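Local structure of necrotic enteritis toxin B (4I0N) at residues G43-D48 with F276-Q281; D52-L57 with K232-S237. The protein is a pore-forming toxin of the alpha-hemolysin fold that probably assembles into pores in the membranes of target cells. All coordinates share one frame; numbering follows the deposited sequence.

Contact 1 of 2, residues G43-D48 with F276-Q281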
# COMPACT_ATOMS: atom_id res chain seq x y z
N GLY A 43 -6.81 3.81 15.22
CA GLY A 43 -7.09 2.61 16.01
C GLY A 43 -8.43 2.67 16.70
O GLY A 43 -8.89 3.74 17.12
N THR A 44 -9.06 1.50 16.79
CA THR A 44 -10.19 1.32 17.69
C THR A 44 -9.81 0.23 18.69
O THR A 44 -9.67 -0.94 18.31
CB THR A 44 -11.44 0.87 16.91
OG1 THR A 44 -11.65 1.79 15.83
CG2 THR A 44 -12.65 0.87 17.84
N PHE A 45 -9.60 0.63 19.94
CA PHE A 45 -9.26 -0.31 21.01
C PHE A 45 -10.54 -0.79 21.63
O PHE A 45 -11.45 0.03 21.88
CB PHE A 45 -8.45 0.40 22.12
CG PHE A 45 -7.08 0.88 21.68
CD1 PHE A 45 -5.94 0.11 21.92
CD2 PHE A 45 -6.92 2.13 21.08
CE1 PHE A 45 -4.68 0.56 21.54
CE2 PHE A 45 -5.65 2.60 20.70
CZ PHE A 45 -4.53 1.81 20.94
N ILE A 46 -10.62 -2.08 21.92
CA ILE A 46 -11.80 -2.63 22.58
C ILE A 46 -11.37 -3.20 23.92
O ILE A 46 -10.40 -3.95 23.99
CB ILE A 46 -12.51 -3.74 21.76
CG1 ILE A 46 -12.91 -3.24 20.36
CG2 ILE A 46 -13.75 -4.25 22.47
CD1 ILE A 46 -12.06 -3.82 19.28
N GLU A 47 -12.07 -2.80 24.97
CA GLU A 47 -11.92 -3.38 26.29
C GLU A 47 -13.21 -4.16 26.48
O GLU A 47 -14.27 -3.58 26.77
CB GLU A 47 -11.77 -2.31 27.38
CG GLU A 47 -10.52 -1.45 27.26
CD GLU A 47 -9.22 -2.21 27.54
OE1 GLU A 47 -9.26 -3.34 28.08
OE2 GLU A 47 -8.15 -1.64 27.24
N ASP A 48 -13.09 -5.47 26.29
CA ASP A 48 -14.22 -6.39 26.23
C ASP A 48 -14.19 -7.32 27.46
O ASP A 48 -13.28 -8.15 27.58
CB ASP A 48 -14.12 -7.20 24.92
CG ASP A 48 -15.33 -8.07 24.65
OD1 ASP A 48 -16.23 -8.18 25.50
OD2 ASP A 48 -15.39 -8.65 23.52
N PHE A 276 4.96 3.71 14.96
CA PHE A 276 3.90 4.21 15.84
C PHE A 276 3.88 3.38 17.11
O PHE A 276 3.90 2.15 17.05
CB PHE A 276 2.53 4.10 15.16
CG PHE A 276 2.38 4.96 13.92
CD1 PHE A 276 1.82 6.24 14.00
CD2 PHE A 276 2.80 4.48 12.67
CE1 PHE A 276 1.68 7.05 12.86
CE2 PHE A 276 2.67 5.27 11.52
CZ PHE A 276 2.09 6.55 11.61
N LYS A 277 3.89 4.04 18.25
CA LYS A 277 3.65 3.34 19.51
C LYS A 277 2.15 3.05 19.65
O LYS A 277 1.32 3.96 19.52
CB LYS A 277 4.13 4.20 20.68
CG LYS A 277 3.97 3.55 22.06
CD LYS A 277 4.56 4.43 23.15
CE LYS A 277 4.27 3.83 24.55
NZ LYS A 277 5.05 4.50 25.65
N ILE A 278 1.81 1.80 19.93
CA ILE A 278 0.46 1.42 20.29
C ILE A 278 0.40 1.47 21.81
O ILE A 278 0.91 0.58 22.49
CB ILE A 278 0.09 0.02 19.76
CG1 ILE A 278 0.42 -0.11 18.26
CG2 ILE A 278 -1.38 -0.30 20.05
CD1 ILE A 278 -0.31 0.93 17.37
N ASN A 279 -0.21 2.52 22.33
CA ASN A 279 -0.27 2.74 23.76
C ASN A 279 -1.55 2.08 24.26
O ASN A 279 -2.60 2.72 24.28
CB ASN A 279 -0.27 4.25 24.06
CG ASN A 279 -0.08 4.56 25.54
OD1 ASN A 279 -0.43 3.76 26.42
ND2 ASN A 279 0.46 5.72 25.82
N TRP A 280 -1.47 0.79 24.59
CA TRP A 280 -2.68 0.07 25.01
C TRP A 280 -3.22 0.64 26.31
O TRP A 280 -4.45 0.76 26.50
CB TRP A 280 -2.38 -1.43 25.19
CG TRP A 280 -1.99 -2.13 23.92
CD1 TRP A 280 -0.74 -2.22 23.36
CD2 TRP A 280 -2.86 -2.85 23.06
NE1 TRP A 280 -0.78 -2.96 22.21
CE2 TRP A 280 -2.08 -3.36 22.00
CE3 TRP A 280 -4.24 -3.13 23.09
CZ2 TRP A 280 -2.63 -4.12 20.95
CZ3 TRP A 280 -4.79 -3.88 22.05
CH2 TRP A 280 -3.98 -4.38 21.01
N GLN A 281 -2.31 1.05 27.20
CA GLN A 281 -2.68 1.54 28.52
C GLN A 281 -3.58 2.78 28.43
O GLN A 281 -4.58 2.86 29.14
CB GLN A 281 -1.42 1.86 29.32
CG GLN A 281 -1.67 2.25 30.76
CD GLN A 281 -0.40 2.24 31.58
OE1 GLN A 281 0.69 2.51 31.07
NE2 GLN A 281 -0.52 1.90 32.86
O HOH W 1 -5.50 -1.55 26.96
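The Phe45 ring presses its edge against one face of the Trp280 indole, in a T-shaped pair whose ring planes stand at 82°. The centroids of the Phe45 ring and the Trp280 six-membered ring are 5.5 Å apart, and the approach falls toward the rim of the indole: Phe45 CD1 lies 3.8 Å from Trp280 CE3. The second apolar contact comes from Ile278, whose CG2 meets Phe45 CE1 at 3.7 Å and sits over the same indole face. This CG2, anti to the backbone N of Ile278, points its methyl at the phenyl edge. Phe45 is thus held by an aromatic and an aliphatic partner from the strand end 276-279 and the turn after it.

Strand 37-47 belongs to one sheet of the beta sandwich and strand 258-279 to the other, so the cluster joins the two layers near one end of the molecule. At Asn279 an inverse gamma turn bends the chain just ahead of Trp280. His283 adds a second edge-to-face partner to Phe45, while Trp280 NE1 is hydrogen-bonded to Ser237 OG.

At its polar border a water lies 2.7 Å from Glu47 OE2 and 2.6 Å from Trp280 O, within hydrogen-bonding distance of both, and can link carboxylate and backbone. Glu47 OE2 also takes a hydrogen bond from His283 NE2, which may help stabilise its negative charge. The two segments therefore adhere through apolar and aromatic contact, with a water placed where it can add a polar link.

Contact 2 of 2, residues D52-L57 with K232-S237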
# COMPACT_ATOMS: atom_id res chain seq x y z
N ASP A 52 -11.05 -12.99 26.64
CA ASP A 52 -9.90 -13.15 27.53
C ASP A 52 -8.61 -12.47 27.03
O ASP A 52 -7.58 -12.50 27.72
CB ASP A 52 -9.67 -14.61 27.95
CG ASP A 52 -9.59 -15.56 26.77
OD1 ASP A 52 -9.04 -15.17 25.73
OD2 ASP A 52 -10.08 -16.71 26.90
N LYS A 53 -8.68 -11.82 25.87
CA LYS A 53 -7.60 -10.96 25.38
C LYS A 53 -8.11 -9.54 25.10
O LYS A 53 -9.31 -9.26 25.29
CB LYS A 53 -6.95 -11.57 24.13
CG LYS A 53 -6.28 -12.94 24.38
CD LYS A 53 -5.53 -13.47 23.16
CE LYS A 53 -4.12 -12.89 23.05
NZ LYS A 53 -3.16 -13.34 24.11
N LYS A 54 -7.20 -8.65 24.68
CA LYS A 54 -7.55 -7.28 24.27
C LYS A 54 -7.33 -7.21 22.78
O LYS A 54 -6.41 -7.85 22.29
CB LYS A 54 -6.55 -6.25 24.81
CG LYS A 54 -6.59 -5.96 26.24
CD LYS A 54 -5.92 -4.66 26.48
CE LYS A 54 -4.45 -4.78 26.72
NZ LYS A 54 -4.13 -3.81 27.82
N THR A 55 -8.12 -6.39 22.09
CA THR A 55 -8.00 -6.25 20.64
C THR A 55 -8.01 -4.78 20.21
O THR A 55 -8.71 -3.96 20.79
CB THR A 55 -9.17 -6.98 19.92
OG1 THR A 55 -9.18 -8.35 20.33
CG2 THR A 55 -9.04 -6.87 18.38
N ALA A 56 -7.21 -4.46 19.21
CA ALA A 56 -7.33 -3.16 18.57
C ALA A 56 -7.49 -3.40 17.07
O ALA A 56 -6.74 -4.17 16.50
CB ALA A 56 -6.10 -2.32 18.83
N LEU A 57 -8.45 -2.74 16.45
CA LEU A 57 -8.56 -2.74 14.99
C LEU A 57 -7.79 -1.51 14.52
O LEU A 57 -8.01 -0.41 15.03
CB LEU A 57 -10.03 -2.62 14.55
CG LEU A 57 -10.99 -3.78 14.86
CD1 LEU A 57 -12.31 -3.54 14.17
CD2 LEU A 57 -10.42 -5.12 14.42
N LYS A 232 -4.34 -9.25 28.27
CA LYS A 232 -5.04 -8.18 29.01
C LYS A 232 -4.10 -7.18 29.69
O LYS A 232 -4.41 -5.98 29.75
CB LYS A 232 -5.97 -8.77 30.09
CG LYS A 232 -7.19 -9.52 29.59
CD LYS A 232 -8.16 -8.60 28.88
CE LYS A 232 -9.55 -9.21 28.82
NZ LYS A 232 -10.41 -8.42 27.91
N ASN A 233 -2.96 -7.64 30.19
CA ASN A 233 -2.05 -6.73 30.90
C ASN A 233 -1.10 -5.91 30.02
O ASN A 233 -0.27 -5.16 30.56
CB ASN A 233 -1.27 -7.47 32.00
CG ASN A 233 -0.19 -8.39 31.46
OD1 ASN A 233 -0.10 -8.67 30.25
ND2 ASN A 233 0.66 -8.89 32.37
N ALA A 234 -1.21 -6.02 28.70
CA ALA A 234 -0.30 -5.30 27.79
C ALA A 234 -0.45 -3.79 27.96
O ALA A 234 -1.56 -3.28 28.13
CB ALA A 234 -0.57 -5.67 26.33
N LYS A 235 0.68 -3.10 27.95
CA LYS A 235 0.67 -1.66 28.09
C LYS A 235 1.11 -0.93 26.82
O LYS A 235 0.62 0.16 26.55
CB LYS A 235 1.48 -1.23 29.31
CG LYS A 235 0.84 -1.69 30.62
CD LYS A 235 1.61 -1.22 31.82
CE LYS A 235 0.94 -1.77 33.08
NZ LYS A 235 1.72 -1.32 34.24
N GLU A 236 2.03 -1.53 26.07
CA GLU A 236 2.53 -0.92 24.84
C GLU A 236 3.07 -1.95 23.85
O GLU A 236 3.54 -3.05 24.25
CB GLU A 236 3.61 0.13 25.15
CG GLU A 236 4.87 -0.45 25.84
CD GLU A 236 4.66 -0.69 27.33
OE1 GLU A 236 4.29 0.27 28.05
OE2 GLU A 236 4.86 -1.85 27.80
N SER A 237 2.99 -1.59 22.58
CA SER A 237 3.64 -2.32 21.52
C SER A 237 3.95 -1.30 20.42
O SER A 237 3.66 -0.10 20.57
CB SER A 237 2.77 -3.48 21.02
OG SER A 237 1.57 -3.03 20.42
O HOH W 2 -4.89 -12.16 28.43
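In the beta sandwich of this alpha-hemolysin fold, the loop around residues 232-235 carries the chain from strand 219-231 in one sheet to strand 236-255 in the other, and Lys54 of strand 53-65 pins that loop. Its ammonium group makes two hydrogen bonds to loop carbonyls. Lys54 NZ lies 2.6 Å from Ala234 O, in the carbonyl plane and on a lone pair, and 2.9 Å from Lys232 O, where it stands above the carbonyl plane. A bend at chi3 (-89°) swings CE toward the loop, and CE packs 4.0 Å from Ala234 CB.

Lys232 reaches back the other way. Its side chain crosses that of Lys54; CG lies 3.5 Å from Asp52 O, and a bend at chi2 (-66°) turns CD toward Lys53 O. Lys232 NZ then donates to Lys53 O over 3.0 Å, from above the carbonyl plane, and also to Asp48 O. Each lysine thus uses its charge on backbone oxygens of the other side, tying the loop to the strand. At the exposed margin a water donates to Asp52 O at 2.8 Å and accepts from Lys232 N at 3.0 Å.

Contacts 1 and 2 have centres 7 Å apart and are stitched together within each sheet: Thr44 N lies 2.8 Å from Leu57 O, and Ile278 N 2.7 Å from Ser237 O, both probable hydrogen bonds. Between them, Trp280 CB packs 3.6 Å from Ala234 O, so its side chain leaves the backbone against the loop that Lys54 holds. Lys54 NZ also comes 2.8 Å from the water at the polar border of contact 1. The side chain of Ile278 is about 9 Å from that of Asp30, a magnesium-binding residue whose metal is not bound to this chain in the model; neither contact touches that site. The Asn279 side chain is about 13 Å from bound magnesium.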